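Malonyl-CoA-[acyl-carrier-protein] transacylase (Coxiella burnetii, PDB 3TQE) probably transfers the malonyl group from malonyl-CoA to the holo acyl carrier protein, supplying malonyl-ACP for fatty acid synthesis. Local coordinates at residues Y46-W49 / A50-H54; E178-D181 / R182-M186; N245-R248 / G249-K253. All blocks are in the same frame, centred on the assembly; numbering follows the deposited sequence.

Interaction 1 (Y46-W49 / A50-H54); sequences YDLW and ALVQH
Asp47 N-caps the short helix 48-54: its OD1 takes the backbone N-H of Ala50 at 3.0 Å, a nearly straight bond (168°) that meets the oxygen from above the carboxylate plane. CG stands anti to the backbone N (chi1 -175°), which brings the carboxylate alongside the first turn, with CG 3.4 Å from Ala50 CB. This capped edge is the solvent side of the contact, since Asp47 is exposed.

The closely packed part is the Trp49-Gln53 pair. Gln53 bends at chi2 and lays itself over one face of the Trp49 indole, its amide plane 26° from the ring. CG makes a CH-pi contact 3.6 Å from the centroid of the five-membered ring, while NE2 comes to 3.3 Å from Trp49 CH2 above the six-membered ring; the same NE2 donates to Met22 O. Between Leu48 CD1 and Val52 CG2, at 4.1 Å, packing is looser, but Tyr46 CE1 reaches Leu51 CD1 at 3.5 Å.

Helix 31-44 packs against Leu48 and Trp49, with Phe37 edge-to-face on the indole, whereas helix 63-83 covers Tyr46, Leu48, Leu51 and Val52, and helix 57-60 touches the last two.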
loop_
_atom_site.group_PDB
_atom_site.type_symbol
_atom_site.label_atom_id
_atom_site.label_comp_id
_atom_site.label_asym_id
_atom_site.label_seq_id
_atom_site.Cartn_x
_atom_site.Cartn_y
_atom_site.Cartn_z
ATOM N N TYR A 46 7.638 5.820 -20.811
ATOM C CA TYR A 46 8.798 6.580 -20.375
ATOM C C TYR A 46 9.646 5.652 -19.515
ATOM O O TYR A 46 9.197 4.565 -19.127
ATOM C CB TYR A 46 8.429 7.842 -19.596
ATOM C CG TYR A 46 7.702 7.585 -18.299
ATOM C CD1 TYR A 46 8.406 7.402 -17.124
ATOM C CD2 TYR A 46 6.320 7.495 -18.247
ATOM C CE1 TYR A 46 7.772 7.127 -15.937
ATOM C CE2 TYR A 46 5.674 7.266 -17.052
ATOM C CZ TYR A 46 6.418 7.074 -15.897
ATOM O OH TYR A 46 5.781 6.816 -14.739
ATOM N N ASP A 47 10.874 6.074 -19.248
ATOM C CA ASP A 47 11.845 5.251 -18.545
ATOM C C ASP A 47 11.630 5.404 -17.064
ATOM O O ASP A 47 12.050 6.370 -16.424
ATOM C CB ASP A 47 13.252 5.670 -18.950
ATOM C CG ASP A 47 14.319 4.798 -18.360
ATOM O OD1 ASP A 47 14.061 4.067 -17.379
ATOM O OD2 ASP A 47 15.442 4.879 -18.884
ATOM N N LEU A 48 10.910 4.449 -16.503
ATOM C CA LEU A 48 10.559 4.514 -15.109
ATOM C C LEU A 48 11.774 4.379 -14.205
ATOM O O LEU A 48 11.845 5.020 -13.170
ATOM C CB LEU A 48 9.554 3.435 -14.797
ATOM C CG LEU A 48 9.031 3.413 -13.368
ATOM C CD1 LEU A 48 8.337 4.713 -12.950
ATOM C CD2 LEU A 48 8.068 2.210 -13.230
ATOM N N TRP A 49 12.712 3.533 -14.584
ATOM C CA TRP A 49 13.907 3.391 -13.756
ATOM C C TRP A 49 14.670 4.710 -13.652
ATOM O O TRP A 49 15.060 5.124 -12.580
ATOM C CB TRP A 49 14.793 2.318 -14.327
ATOM C CG TRP A 49 16.015 2.052 -13.540
ATOM C CD1 TRP A 49 17.282 2.343 -13.907
ATOM C CD2 TRP A 49 16.100 1.401 -12.272
ATOM N NE1 TRP A 49 18.174 1.896 -12.951
ATOM C CE2 TRP A 49 17.467 1.320 -11.931
ATOM C CE3 TRP A 49 15.160 0.885 -11.395
ATOM C CZ2 TRP A 49 17.905 0.755 -10.742
ATOM C CZ3 TRP A 49 15.594 0.292 -10.229
ATOM C CH2 TRP A 49 16.957 0.234 -9.908
ATOM N N ALA A 50 14.808 5.400 -14.782
ATOM C CA ALA A 50 15.471 6.670 -14.799
ATOM C C ALA A 50 14.769 7.669 -13.916
ATOM O O ALA A 50 15.402 8.422 -13.178
ATOM C CB ALA A 50 15.565 7.179 -16.217
ATOM N N LEU A 51 13.439 7.640 -13.929
ATOM C CA LEU A 51 12.687 8.550 -13.107
ATOM C C LEU A 51 12.924 8.245 -11.643
ATOM O O LEU A 51 13.147 9.140 -10.858
ATOM C CB LEU A 51 11.199 8.466 -13.453
ATOM C CG LEU A 51 10.242 9.445 -12.791
ATOM C CD1 LEU A 51 8.984 9.559 -13.657
ATOM C CD2 LEU A 51 9.848 9.049 -11.413
ATOM N N VAL A 52 12.880 6.974 -11.265
ATOM C CA VAL A 52 13.038 6.614 -9.878
ATOM C C VAL A 52 14.448 6.855 -9.395
ATOM O O VAL A 52 14.641 7.204 -8.248
ATOM C CB VAL A 52 12.648 5.143 -9.689
ATOM C CG1 VAL A 52 13.046 4.639 -8.346
ATOM C CG2 VAL A 52 11.136 4.992 -9.935
ATOM N N GLN A 53 15.433 6.682 -10.263
ATOM C CA GLN A 53 16.829 6.868 -9.836
ATOM C C GLN A 53 17.213 8.311 -9.744
ATOM O O GLN A 53 17.961 8.682 -8.846
ATOM C CB GLN A 53 17.778 6.101 -10.743
ATOM C CG GLN A 53 17.553 4.586 -10.675
ATOM C CD GLN A 53 17.483 4.078 -9.254
ATOM O OE1 GLN A 53 18.379 4.326 -8.457
ATOM N NE2 GLN A 53 16.408 3.375 -8.928
ATOM N N HIS A 54 16.726 9.119 -10.677
ATOM C CA HIS A 54 17.223 10.488 -10.815
ATOM C C HIS A 54 16.186 11.579 -10.585
ATOM O O HIS A 54 16.533 12.761 -10.404
ATOM C CB HIS A 54 17.888 10.608 -12.165
ATOM C CG HIS A 54 18.988 9.626 -12.353
ATOM N ND1 HIS A 54 20.107 9.610 -11.548
ATOM C CD2 HIS A 54 19.122 8.590 -13.213
ATOM C CE1 HIS A 54 20.895 8.615 -11.920
ATOM N NE2 HIS A 54 20.322 7.986 -12.932
#

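Interaction 2 (E178-D181 / R182-M186); sequences EAVD and RALNM
Helix 177-189 belongs to the smaller part of the acyltransferase fold, a mixed sheet with helices packed on it, and Arg182 here folds back along its own helix onto Glu178 and Ala179. The guanidinium lies with one face over the backbone of the preceding turn, Ala179 CA standing 3.5 Å above its plane and offset toward the rim. NH1 comes 3.5 Å from Glu178 CB, and NH2 is equally near Ala179 CB. A bend at chi3 (-59°) turns the group back over this turn, while the aliphatic stem passes close to the backbone, CG 3.3 Å from Glu178 O. That same oxygen accepts the backbone N-H of Arg182, one of four successive i to i+4 bonds that make the helix regular across the contact.

The guanidinium nitrogens find partners outside the two segments, NE donating to Ala154 O and NH2 to Gln158 OE1, while Gln158 NE2 in turn donates to Glu178 OE1 and so bridges two side chains whose charged atoms stay apart. Glu178 OE1 lies 5.6 Å from Arg182 NH1, and any attraction between these charges is therefore probably modest.

In this ferredoxin-like subdomain the other flank of the helix is apolar and faces the sheet. Val180 and Leu184 lie side by side and point the same way, CG1 of the valine 3.9 Å from CD1 of the leucine. Strand 160-167 meets Ala179, Val180 and Ala183 through Val160, and strand 194-197 meets Val180 and Leu184. Leu184 CG also sits against the preceding turn, 3.2 Å from Val180 O. At the border between the apolar and polar flanks, Asp181 OD1 forms a salt bridge with Arg197 of the edge strand 194-197.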
loop_
_atom_site.group_PDB
_atom_site.type_symbol
_atom_site.label_atom_id
_atom_site.label_comp_id
_atom_site.label_asym_id
_atom_site.label_seq_id
_atom_site.Cartn_x
_atom_site.Cartn_y
_atom_site.Cartn_z
ATOM N N GLU A 178 -10.025 21.954 5.239
ATOM C CA GLU A 178 -10.384 22.732 6.425
ATOM C C GLU A 178 -10.857 21.801 7.524
ATOM O O GLU A 178 -10.568 22.011 8.709
ATOM C CB GLU A 178 -11.478 23.745 6.093
ATOM C CG GLU A 178 -11.083 24.758 5.027
ATOM C CD GLU A 178 -11.444 24.316 3.582
ATOM O OE1 GLU A 178 -11.842 23.132 3.387
ATOM O OE2 GLU A 178 -11.330 25.177 2.663
ATOM N N ALA A 179 -11.603 20.765 7.140
ATOM C CA ALA A 179 -12.167 19.820 8.074
ATOM C C ALA A 179 -11.092 18.959 8.695
ATOM O O ALA A 179 -11.122 18.670 9.877
ATOM C CB ALA A 179 -13.215 18.970 7.376
ATOM N N VAL A 180 -10.146 18.516 7.876
ATOM C CA VAL A 180 -9.001 17.802 8.392
ATOM C C VAL A 180 -8.281 18.650 9.438
ATOM O O VAL A 180 -7.957 18.154 10.502
ATOM C CB VAL A 180 -8.067 17.345 7.254
ATOM C CG1 VAL A 180 -6.722 16.898 7.804
ATOM C CG2 VAL A 180 -8.780 16.266 6.462
ATOM N N ASP A 181 -8.048 19.920 9.151
ATOM C CA ASP A 181 -7.352 20.758 10.116
ATOM C C ASP A 181 -8.158 20.894 11.403
ATOM O O ASP A 181 -7.606 20.851 12.491
ATOM C CB ASP A 181 -7.037 22.118 9.512
ATOM C CG ASP A 181 -5.892 22.085 8.539
ATOM O OD1 ASP A 181 -5.126 21.105 8.546
ATOM O OD2 ASP A 181 -5.717 23.078 7.774
ATOM N N ARG A 182 -9.471 21.056 11.287
ATOM C CA ARG A 182 -10.321 21.151 12.468
ATOM C C ARG A 182 -10.263 19.883 13.290
ATOM O O ARG A 182 -10.172 19.931 14.495
ATOM C CB ARG A 182 -11.763 21.457 12.105
ATOM C CG ARG A 182 -12.003 22.843 11.576
ATOM C CD ARG A 182 -13.477 23.161 11.476
ATOM N NE ARG A 182 -14.255 22.270 10.631
ATOM C CZ ARG A 182 -14.426 22.387 9.320
ATOM N NH1 ARG A 182 -13.849 23.343 8.601
ATOM N NH2 ARG A 182 -15.184 21.504 8.703
ATOM N N ALA A 183 -10.297 18.749 12.614
ATOM C CA ALA A 183 -10.253 17.465 13.273
ATOM C C ALA A 183 -8.913 17.242 13.952
ATOM O O ALA A 183 -8.856 16.712 15.072
ATOM C CB ALA A 183 -10.509 16.362 12.272
ATOM N N LEU A 184 -7.832 17.597 13.284
ATOM C CA LEU A 184 -6.525 17.422 13.879
ATOM C C LEU A 184 -6.404 18.281 15.114
ATOM O O LEU A 184 -5.852 17.862 16.130
ATOM C CB LEU A 184 -5.424 17.774 12.891
ATOM C CG LEU A 184 -5.276 16.869 11.688
ATOM C CD1 LEU A 184 -4.255 17.447 10.715
ATOM C CD2 LEU A 184 -4.968 15.422 12.084
ATOM N N ASN A 185 -6.929 19.495 15.038
ATOM C CA ASN A 185 -6.841 20.348 16.207
ATOM C C ASN A 185 -7.653 19.788 17.372
ATOM O O ASN A 185 -7.201 19.809 18.514
ATOM C CB ASN A 185 -7.279 21.765 15.836
ATOM C CG ASN A 185 -6.762 22.774 16.800
ATOM O OD1 ASN A 185 -5.556 22.900 17.009
ATOM N ND2 ASN A 185 -7.638 23.475 17.396
HETATM N N MSE A 186 -8.837 19.246 17.085
HETATM C CA MSE A 186 -9.624 18.591 18.120
HETATM C C MSE A 186 -8.908 17.384 18.674
HETATM O O MSE A 186 -8.978 17.107 19.859
HETATM C CB MSE A 186 -10.957 18.141 17.588
HETATM C CG MSE A 186 -11.888 19.192 17.333
HETATM SE SE MSE A 186 -13.615 18.452 16.909
HETATM C CE MSE A 186 -14.341 20.071 16.293
#

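Interaction 3 (N245-R248 / G249-K253); sequences NIIR and GALIK. With GLY (glycine), chain C.
Ile247 and Leu251 lie side by side one helical turn apart on helix 244-254, pointing the same way, with Ile247 CG2 4.0 Å from Leu251 CD1. Leu251 CG also rests 3.4 Å from Ile247 O, the carbonyl that accepts the Leu251 N-H.

Arg248 leaves the helix in another direction. Its chain is extended from CG to NE, with chi2 (-173°) and chi3 (174°) both near trans, and this carries the guanidinium back toward the N-terminal end of the helix, to a bound glycine. There it presents an edge to the ligand carboxylate, whose carbon lies in the guanidinium plane. Two bonds form the bidentate grip: NH1 to OXT of the glycine at 2.9 Å and NH2 to its O at 2.8 Å, both fairly straight. NH1 also donates to Asn245 OD1, 2.8 Å away. That bond is more bent (137°), and the donor stands above the amide's carbonyl plane. Ile220 O takes NE and Ile223 O takes NH2, so backbone carbonyls of the nearby chain fix the rotation of the guanidinium. This pocket of Ile223, Ser224, Ile225, Ala244 and Arg248, whose glycine is also hydrogen-bonded to Ile225 O, is separate from the one at Ser96 and His205, which holds another glycine.

Ile252 CG1 lies 3.4 Å from Arg248 O, which accepts the Ile252 N-H. Beyond these turns, helix 97-105 packs on Ile247 through Leu103 and on Leu251 through Glu99, Tyr100 and Leu103, while Ile252 sits against Ala213, Leu216, Ala217 and Ile220 of helix 210-220.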
loop_
_atom_site.group_PDB
_atom_site.type_symbol
_atom_site.label_atom_id
_atom_site.label_comp_id
_atom_site.label_asym_id
_atom_site.label_seq_id
_atom_site.Cartn_x
_atom_site.Cartn_y
_atom_site.Cartn_z
ATOM N N ASN A 245 -15.158 -10.362 -10.288
ATOM C CA ASN A 245 -15.964 -9.163 -10.091
ATOM C C ASN A 245 -15.991 -8.724 -8.644
ATOM O O ASN A 245 -16.187 -7.553 -8.341
ATOM C CB ASN A 245 -17.375 -9.352 -10.620
ATOM C CG ASN A 245 -17.441 -9.248 -12.107
ATOM O OD1 ASN A 245 -16.704 -8.473 -12.729
ATOM N ND2 ASN A 245 -18.376 -9.978 -12.692
ATOM N N ILE A 246 -15.780 -9.659 -7.731
ATOM C CA ILE A 246 -15.705 -9.309 -6.325
ATOM C C ILE A 246 -14.377 -8.596 -6.063
ATOM O O ILE A 246 -14.331 -7.613 -5.342
ATOM C CB ILE A 246 -15.885 -10.544 -5.422
ATOM C CG1 ILE A 246 -17.195 -11.260 -5.724
ATOM C CG2 ILE A 246 -15.858 -10.161 -3.969
ATOM C CD1 ILE A 246 -18.402 -10.422 -5.631
ATOM N N ILE A 247 -13.303 -9.071 -6.681
ATOM C CA ILE A 247 -12.041 -8.358 -6.613
ATOM C C ILE A 247 -12.174 -6.961 -7.201
ATOM O O ILE A 247 -11.698 -5.995 -6.601
ATOM C CB ILE A 247 -10.938 -9.173 -7.304
ATOM C CG1 ILE A 247 -10.682 -10.441 -6.524
ATOM C CG2 ILE A 247 -9.652 -8.320 -7.439
ATOM C CD1 ILE A 247 -9.795 -11.451 -7.239
ATOM N N ARG A 248 -12.833 -6.829 -8.351
ATOM C CA ARG A 248 -13.049 -5.504 -8.910
ATOM C C ARG A 248 -13.770 -4.620 -7.920
ATOM O O ARG A 248 -13.385 -3.480 -7.705
ATOM C CB ARG A 248 -13.872 -5.560 -10.181
ATOM C CG ARG A 248 -13.175 -6.201 -11.340
ATOM C CD ARG A 248 -13.985 -6.080 -12.630
ATOM N NE ARG A 248 -13.164 -6.612 -13.712
ATOM C CZ ARG A 248 -13.186 -7.871 -14.141
ATOM N NH1 ARG A 248 -14.059 -8.754 -13.659
ATOM N NH2 ARG A 248 -12.355 -8.252 -15.080
ATOM N N GLY A 249 -14.848 -5.120 -7.326
ATOM C CA GLY A 249 -15.571 -4.336 -6.356
ATOM C C GLY A 249 -14.698 -3.891 -5.202
ATOM O O GLY A 249 -14.827 -2.758 -4.730
ATOM N N ALA A 250 -13.841 -4.789 -4.722
ATOM C CA ALA A 250 -12.988 -4.481 -3.601
ATOM C C ALA A 250 -11.995 -3.383 -3.939
ATOM O O ALA A 250 -11.718 -2.515 -3.121
ATOM C CB ALA A 250 -12.270 -5.726 -3.133
ATOM N N LEU A 251 -11.466 -3.425 -5.142
ATOM C CA LEU A 251 -10.491 -2.429 -5.573
ATOM C C LEU A 251 -11.118 -1.076 -5.769
ATOM O O LEU A 251 -10.510 -0.052 -5.483
ATOM C CB LEU A 251 -9.782 -2.853 -6.850
ATOM C CG LEU A 251 -8.882 -4.073 -6.674
ATOM C CD1 LEU A 251 -8.432 -4.540 -8.038
ATOM C CD2 LEU A 251 -7.682 -3.766 -5.746
ATOM N N ILE A 252 -12.352 -1.047 -6.240
ATOM C CA ILE A 252 -13.004 0.229 -6.448
ATOM C C ILE A 252 -13.448 0.799 -5.103
ATOM O O ILE A 252 -13.259 1.970 -4.817
ATOM C CB ILE A 252 -14.161 0.085 -7.430
ATOM C CG1 ILE A 252 -13.621 -0.314 -8.817
ATOM C CG2 ILE A 252 -14.979 1.360 -7.474
ATOM C CD1 ILE A 252 -12.569 0.620 -9.390
ATOM N N LYS A 253 -14.028 -0.033 -4.254
ATOM C CA LYS A 253 -14.457 0.426 -2.933
ATOM C C LYS A 253 -13.289 0.903 -2.088
ATOM O O LYS A 253 -13.442 1.775 -1.258
ATOM C CB LYS A 253 -15.239 -0.676 -2.226
ATOM C CG LYS A 253 -16.017 -0.210 -0.989
ATOM C CD LYS A 253 -16.839 -1.371 -0.385
ATOM C CE LYS A 253 -17.657 -0.919 0.816
ATOM N NZ LYS A 253 -18.522 -2.023 1.367
HETATM N N GLY C . -11.113 -13.451 -15.902
HETATM C CA GLY C . -12.538 -13.115 -15.584
HETATM C C GLY C . -12.746 -11.620 -15.552
HETATM O O GLY C . -11.769 -10.881 -15.799
HETATM O OXT GLY C . -13.877 -11.133 -15.262
#

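Each contact lies along its own helix, interaction 1 beginning just before its helix, each partly buried: Leu48, Val180, Leu184, Ile247 and Leu251 are buried, while Asp47, Glu178 and Asn245 are exposed. Interaction 1 sits at a helix start among other helices, where an aspartate cap and an amide over an indole do the work. In interactions 2 and 3 an arginine dominates: one folds back over its own helix beside the mixed sheet, the other stretches away to a bound carboxylate. The nearest atoms of interactions 2 and 3 are about 17 Å apart. Interaction 3 comes closest to the predicted catalytic pair, Leu251 lying about 9 Å from Ser96 and His205, side chain to side chain.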